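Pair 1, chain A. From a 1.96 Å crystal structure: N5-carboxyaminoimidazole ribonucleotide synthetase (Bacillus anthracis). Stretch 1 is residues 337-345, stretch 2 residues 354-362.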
# COMPACT_ATOMS: atom_id res chain seq x y z
N THR A 337 -13.41 6.62 -11.37
CA THR A 337 -12.50 7.77 -11.22
C THR A 337 -12.54 8.34 -9.79
O THR A 337 -13.62 8.50 -9.21
CB THR A 337 -12.80 8.88 -12.27
OG1 THR A 337 -11.86 9.96 -12.13
CG2 THR A 337 -14.19 9.43 -12.10
N GLY A 338 -11.37 8.64 -9.23
CA GLY A 338 -11.26 9.16 -7.87
C GLY A 338 -11.68 8.15 -6.79
O GLY A 338 -11.90 8.52 -5.64
N CYS A 339 -11.78 6.88 -7.19
CA CYS A 339 -12.18 5.80 -6.30
C CYS A 339 -11.03 4.81 -6.25
O CYS A 339 -10.38 4.56 -7.28
CB CYS A 339 -13.43 5.09 -6.83
SG CYS A 339 -14.88 6.16 -7.01
N TYR A 340 -10.78 4.25 -5.07
CA TYR A 340 -9.66 3.33 -4.88
C TYR A 340 -10.16 1.98 -4.39
O TYR A 340 -10.58 1.82 -3.23
CB TYR A 340 -8.59 3.98 -3.97
CG TYR A 340 -8.10 5.25 -4.61
CD1 TYR A 340 -8.74 6.47 -4.37
CD2 TYR A 340 -7.05 5.23 -5.54
CE1 TYR A 340 -8.33 7.65 -5.00
CE2 TYR A 340 -6.63 6.41 -6.17
CZ TYR A 340 -7.27 7.61 -5.90
OH TYR A 340 -6.88 8.77 -6.53
N LEU A 341 -10.12 1.02 -5.31
CA LEU A 341 -10.76 -0.27 -5.11
C LEU A 341 -9.86 -1.24 -4.37
O LEU A 341 -8.68 -1.39 -4.69
CB LEU A 341 -11.17 -0.85 -6.48
CG LEU A 341 -11.93 -2.18 -6.57
CD1 LEU A 341 -13.26 -2.14 -5.79
CD2 LEU A 341 -12.18 -2.53 -8.04
N HIS A 342 -10.42 -1.89 -3.35
CA HIS A 342 -9.77 -3.02 -2.70
C HIS A 342 -10.66 -4.25 -2.81
O HIS A 342 -11.84 -4.20 -2.46
CB HIS A 342 -9.44 -2.68 -1.25
CG HIS A 342 -8.57 -1.47 -1.13
ND1 HIS A 342 -7.21 -1.55 -0.91
CD2 HIS A 342 -8.85 -0.16 -1.28
CE1 HIS A 342 -6.70 -0.33 -0.90
NE2 HIS A 342 -7.67 0.53 -1.14
N LEU A 343 -10.11 -5.33 -3.33
CA LEU A 343 -10.86 -6.58 -3.39
C LEU A 343 -10.06 -7.69 -2.72
O LEU A 343 -8.85 -7.77 -2.88
CB LEU A 343 -11.27 -6.92 -4.82
CG LEU A 343 -12.21 -5.91 -5.51
CD1 LEU A 343 -12.41 -6.26 -6.99
CD2 LEU A 343 -13.58 -5.84 -4.83
N TYR A 344 -10.75 -8.53 -1.96
CA TYR A 344 -10.09 -9.40 -1.00
C TYR A 344 -9.70 -10.79 -1.54
O TYR A 344 -9.00 -11.54 -0.87
CB TYR A 344 -10.97 -9.54 0.25
CG TYR A 344 -11.42 -8.23 0.90
CD1 TYR A 344 -12.65 -8.16 1.58
CD2 TYR A 344 -10.61 -7.09 0.87
CE1 TYR A 344 -13.07 -6.98 2.21
CE2 TYR A 344 -11.03 -5.89 1.49
CZ TYR A 344 -12.25 -5.85 2.16
OH TYR A 344 -12.66 -4.70 2.77
N GLY A 345 -10.15 -11.13 -2.74
CA GLY A 345 -9.81 -12.43 -3.34
C GLY A 345 -10.63 -13.60 -2.82
O GLY A 345 -10.17 -14.74 -2.82
N LYS A 354 -18.39 -9.74 3.00
CA LYS A 354 -17.60 -8.58 2.64
C LYS A 354 -16.58 -9.01 1.60
O LYS A 354 -15.70 -9.82 1.90
CB LYS A 354 -16.93 -7.98 3.89
CG LYS A 354 -17.93 -7.25 4.80
CD LYS A 354 -17.32 -6.92 6.17
CE LYS A 354 -18.41 -6.37 7.13
NZ LYS A 354 -17.81 -6.05 8.46
N MET A 355 -16.70 -8.48 0.38
CA MET A 355 -15.85 -8.90 -0.75
C MET A 355 -14.73 -7.89 -1.02
O MET A 355 -13.71 -8.25 -1.60
CB MET A 355 -16.69 -9.06 -2.04
CG MET A 355 -17.92 -9.99 -1.88
SD MET A 355 -17.51 -11.67 -1.39
CE MET A 355 -16.67 -12.26 -2.88
N GLY A 356 -14.95 -6.65 -0.61
CA GLY A 356 -13.97 -5.58 -0.74
C GLY A 356 -14.47 -4.29 -0.15
O GLY A 356 -15.47 -4.28 0.62
N HIS A 357 -13.79 -3.21 -0.49
CA HIS A 357 -14.25 -1.85 -0.19
C HIS A 357 -13.69 -0.88 -1.23
O HIS A 357 -12.69 -1.18 -1.91
CB HIS A 357 -13.86 -1.42 1.24
CG HIS A 357 -12.38 -1.30 1.45
ND1 HIS A 357 -11.60 -2.36 1.86
CD2 HIS A 357 -11.54 -0.24 1.34
CE1 HIS A 357 -10.34 -1.96 1.98
NE2 HIS A 357 -10.28 -0.68 1.67
N VAL A 358 -14.33 0.27 -1.37
CA VAL A 358 -13.78 1.32 -2.21
C VAL A 358 -13.65 2.59 -1.38
O VAL A 358 -14.58 2.98 -0.66
CB VAL A 358 -14.62 1.52 -3.52
CG1 VAL A 358 -16.07 1.87 -3.21
CG2 VAL A 358 -13.99 2.59 -4.42
N ASN A 359 -12.47 3.21 -1.45
CA ASN A 359 -12.22 4.50 -0.83
C ASN A 359 -12.35 5.62 -1.84
O ASN A 359 -11.55 5.71 -2.80
CB ASN A 359 -10.82 4.51 -0.20
CG ASN A 359 -10.76 3.69 1.08
OD1 ASN A 359 -11.76 3.57 1.79
ND2 ASN A 359 -9.60 3.12 1.36
N ILE A 360 -13.36 6.46 -1.64
CA ILE A 360 -13.63 7.56 -2.54
C ILE A 360 -13.03 8.82 -1.95
O ILE A 360 -13.54 9.35 -0.95
CB ILE A 360 -15.15 7.76 -2.76
CG1 ILE A 360 -15.82 6.46 -3.19
CG2 ILE A 360 -15.41 8.88 -3.80
CD1 ILE A 360 -17.37 6.53 -3.14
N LEU A 361 -11.96 9.30 -2.57
CA LEU A 361 -11.22 10.47 -2.11
C LEU A 361 -11.70 11.72 -2.83
O LEU A 361 -11.89 11.72 -4.05
CB LEU A 361 -9.72 10.27 -2.34
CG LEU A 361 -8.79 9.85 -1.19
CD1 LEU A 361 -9.25 8.60 -0.47
CD2 LEU A 361 -7.39 9.65 -1.74
N ASN A 362 -11.92 12.80 -2.07
CA ASN A 362 -12.36 14.08 -2.63
C ASN A 362 -12.10 15.19 -1.64
O ASN A 362 -12.19 14.98 -0.42
CB ASN A 362 -13.85 14.03 -3.01
CG ASN A 362 -14.23 15.10 -4.04
OD1 ASN A 362 -14.43 16.26 -3.70
ND2 ASN A 362 -14.29 14.70 -5.30

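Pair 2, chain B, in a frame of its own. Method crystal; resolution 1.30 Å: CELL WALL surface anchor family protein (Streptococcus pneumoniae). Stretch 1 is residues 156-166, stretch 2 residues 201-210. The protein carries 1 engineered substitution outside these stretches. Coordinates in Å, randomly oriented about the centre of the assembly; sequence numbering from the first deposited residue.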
# COMPACT_ATOMS: atom_id res chain seq x y z
N ASN B 156 -9.86 2.33 24.30
CA ASN B 156 -9.72 3.65 24.92
C ASN B 156 -9.47 4.77 23.92
O ASN B 156 -9.34 5.93 24.30
CB ASN B 156 -8.61 3.65 25.97
CG ASN B 156 -8.76 2.54 26.98
OD1 ASN B 156 -7.91 1.65 27.07
ND2 ASN B 156 -9.83 2.58 27.76
N GLY B 157 -9.41 4.42 22.64
CA GLY B 157 -9.19 5.41 21.60
C GLY B 157 -7.73 5.73 21.38
O GLY B 157 -7.39 6.72 20.74
N ASP B 158 -6.85 4.88 21.90
CA ASP B 158 -5.41 5.05 21.74
C ASP B 158 -4.86 4.20 20.60
O ASP B 158 -5.27 3.05 20.41
CB ASP B 158 -4.67 4.72 23.04
CG ASP B 158 -4.95 5.73 24.14
OD1 ASP B 158 -5.06 6.94 23.84
OD2 ASP B 158 -5.04 5.32 25.32
N LEU B 159 -3.92 4.77 19.86
CA LEU B 159 -3.23 4.04 18.80
C LEU B 159 -1.74 4.35 18.85
O LEU B 159 -1.33 5.50 18.68
CB LEU B 159 -3.81 4.38 17.43
CG LEU B 159 -3.28 3.65 16.19
CD1 LEU B 159 -3.33 2.13 16.34
CD2 LEU B 159 -4.05 4.10 14.96
N THR B 160 -0.94 3.32 19.11
CA THR B 160 0.50 3.47 19.31
C THR B 160 1.32 2.93 18.14
O THR B 160 1.12 1.80 17.69
CB THR B 160 0.95 2.76 20.60
OG1 THR B 160 0.26 3.35 21.72
CG2 THR B 160 2.45 2.91 20.81
N LEU B 161 2.24 3.76 17.67
CA LEU B 161 3.20 3.38 16.65
C LEU B 161 4.53 3.01 17.31
O LEU B 161 5.04 3.76 18.15
CB LEU B 161 3.39 4.58 15.71
CG LEU B 161 4.48 4.51 14.65
CD1 LEU B 161 4.15 3.46 13.63
CD2 LEU B 161 4.63 5.87 13.99
N THR B 162 5.07 1.85 16.94
CA THR B 162 6.40 1.44 17.39
C THR B 162 7.29 1.30 16.16
O THR B 162 6.89 0.70 15.16
CB THR B 162 6.37 0.10 18.16
OG1 THR B 162 5.51 0.21 19.30
CG2 THR B 162 7.76 -0.31 18.63
N LYS B 163 8.49 1.86 16.23
CA LYS B 163 9.40 1.85 15.10
C LYS B 163 10.73 1.18 15.45
O LYS B 163 11.25 1.37 16.55
CB LYS B 163 9.65 3.28 14.63
CG LYS B 163 10.28 3.39 13.26
CD LYS B 163 10.39 4.84 12.86
CE LYS B 163 10.76 4.94 11.42
NZ LYS B 163 11.99 4.13 11.25
N THR B 164 11.25 0.38 14.52
CA THR B 164 12.60 -0.15 14.64
C THR B 164 13.37 0.21 13.38
O THR B 164 12.78 0.56 12.36
CB THR B 164 12.63 -1.68 14.83
OG1 THR B 164 11.85 -2.30 13.80
CG2 THR B 164 12.08 -2.09 16.19
N TRP B 165 14.70 0.09 13.44
CA TRP B 165 15.55 0.47 12.32
C TRP B 165 16.58 -0.63 12.05
O TRP B 165 17.19 -1.15 12.98
CB TRP B 165 16.30 1.76 12.66
CG TRP B 165 15.45 2.97 12.99
CD1 TRP B 165 14.81 3.23 14.18
CD2 TRP B 165 15.19 4.09 12.14
NE1 TRP B 165 14.18 4.45 14.11
CE2 TRP B 165 14.39 5.00 12.88
CE3 TRP B 165 15.57 4.43 10.84
CZ2 TRP B 165 13.97 6.22 12.34
CZ3 TRP B 165 15.13 5.63 10.31
CH2 TRP B 165 14.34 6.51 11.06
N VAL B 166 16.77 -0.95 10.78
CA VAL B 166 17.79 -1.91 10.36
C VAL B 166 18.53 -1.41 9.13
O VAL B 166 18.01 -0.58 8.38
CB VAL B 166 17.19 -3.31 10.05
CG1 VAL B 166 16.49 -3.86 11.28
CG2 VAL B 166 16.22 -3.24 8.87
N LYS B 201 13.53 8.03 20.85
CA LYS B 201 12.30 7.31 21.17
C LYS B 201 11.97 6.28 20.09
O LYS B 201 12.40 6.41 18.94
CB LYS B 201 11.13 8.28 21.31
N ASN B 202 11.20 5.26 20.46
CA ASN B 202 10.78 4.23 19.51
C ASN B 202 9.27 4.07 19.45
O ASN B 202 8.77 3.26 18.69
CB ASN B 202 11.44 2.89 19.82
CG ASN B 202 12.93 2.87 19.51
OD1 ASN B 202 13.76 3.16 20.37
ND2 ASN B 202 13.28 2.53 18.27
N THR B 203 8.55 4.83 20.26
CA THR B 203 7.09 4.75 20.26
C THR B 203 6.47 6.13 20.33
O THR B 203 7.03 7.05 20.92
CB THR B 203 6.54 3.92 21.44
OG1 THR B 203 6.81 4.59 22.68
CG2 THR B 203 7.14 2.53 21.46
N VAL B 204 5.28 6.24 19.74
CA VAL B 204 4.48 7.45 19.86
C VAL B 204 3.00 7.05 19.81
O VAL B 204 2.61 6.17 19.05
CB VAL B 204 4.84 8.47 18.77
CG1 VAL B 204 4.56 7.92 17.38
CG2 VAL B 204 4.12 9.79 19.00
N THR B 205 2.18 7.71 20.63
CA THR B 205 0.77 7.35 20.76
C THR B 205 -0.13 8.52 20.41
O THR B 205 0.13 9.66 20.82
CB THR B 205 0.44 6.86 22.19
OG1 THR B 205 1.26 5.73 22.51
CG2 THR B 205 -1.03 6.48 22.30
N VAL B 206 -1.17 8.24 19.64
CA VAL B 206 -2.22 9.21 19.38
C VAL B 206 -3.45 8.85 20.22
O VAL B 206 -3.85 7.69 20.27
CB VAL B 206 -2.60 9.25 17.89
CG1 VAL B 206 -3.74 10.23 17.66
CG2 VAL B 206 -1.38 9.63 17.05
N ASN B 207 -4.02 9.83 20.90
CA ASN B 207 -5.16 9.59 21.77
C ASN B 207 -6.44 10.16 21.17
O ASN B 207 -6.39 10.93 20.21
CB ASN B 207 -4.92 10.20 23.15
CG ASN B 207 -3.48 10.07 23.62
OD1 ASN B 207 -2.75 11.06 23.70
ND2 ASN B 207 -3.06 8.85 23.94
N GLY B 208 -7.59 9.77 21.72
CA GLY B 208 -8.85 10.39 21.39
C GLY B 208 -9.44 10.03 20.04
O GLY B 208 -10.21 10.80 19.47
N LEU B 209 -9.07 8.86 19.53
CA LEU B 209 -9.53 8.39 18.23
C LEU B 209 -10.85 7.63 18.32
O LEU B 209 -11.29 7.27 19.42
CB LEU B 209 -8.45 7.52 17.57
CG LEU B 209 -7.13 8.23 17.28
CD1 LEU B 209 -6.01 7.25 16.95
CD2 LEU B 209 -7.32 9.25 16.17
N ASP B 210 -11.47 7.39 17.18
CA ASP B 210 -12.72 6.64 17.12
C ASP B 210 -12.41 5.15 17.08
O ASP B 210 -11.79 4.67 16.14
CB ASP B 210 -13.54 7.07 15.90
CG ASP B 210 -14.78 6.22 15.69
OD1 ASP B 210 -15.12 5.40 16.56
OD2 ASP B 210 -15.43 6.39 14.63
O HOH W 1 -7.41 7.65 24.41
O HOH W 2 13.10 6.19 16.11

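Two antiparallel strands can carry very different side chains on nearly the same backbone, and pairs 1 and 2 illustrate the point. Over 14 central residues their backbones superpose with an RMSD of 0.6 Å, and the strand directions differ by 164° in pair 1 and 163° in pair 2. In both, narrow and wide pairings alternate. Tyr A340 with Asn A359 and His A342 with His A357 are hydrogen-bonded pairs, matched by Leu B159 with Val B206 and Leu B161 with Val B204. The amide N of Tyr A340 donates to O of Asn A359 at 2.8 Å, and at the equivalent place N of Leu B159 donates to O of Val B206 at 2.9 Å. The ladder continues to Tyr A344 N, which reaches Met A355 O at 3.0 Å, and to Lys B163 N, which reaches Asn B202 O at 2.8 Å.

On this common frame, the face bearing the hydrogen-bonded pairs is filled in different ways. In pair 1 the rings of His A342 and His A357 lie nearly parallel, 9° apart, but slid so that they barely overlap; instead, CB of His A342 sits over the face of the His A357 ring, 3.7 Å from its centroid. Pair 2 meets the same positions with aliphatic groups, CB of Leu B161 lying 3.9 Å from CG1 of Val B204.

The opposite face shows a sharper exchange. Leu A341 and Val A358 are apolar, whereas the matching Thr B160 and Thr B205 join their OG1 atoms in a 2.7 Å hydrogen bond. Two residues earlier, Cys A339 places SG 3.9 Å from CG1 of Ile A360; the matching Asp B158, in the loop just before the strand of pair 2, accepts a hydrogen bond at OD1 from ND2 of Asn B207, 2.8 Å away. The direct contact is retained, but its chemistry changes from apolar to polar.

Glycine marks another difference. CA of Gly A356 lies over the face of the Tyr A344 ring, 3.4 Å from the centroid; separately, a CB at this glycine would clash with O of His A342 and CD2 of Leu A343. The tyrosine then extends along the second strand, its OH hydrogen-bonding ND1 of His A357 at 2.7 Å. In pair 2 the matching residues are Thr B203 and Lys B163. The lysine's end leads away from the second stretch; here Asn B202 reaches across instead, its ND2 donating to O of Lys B163 at 2.9 Å.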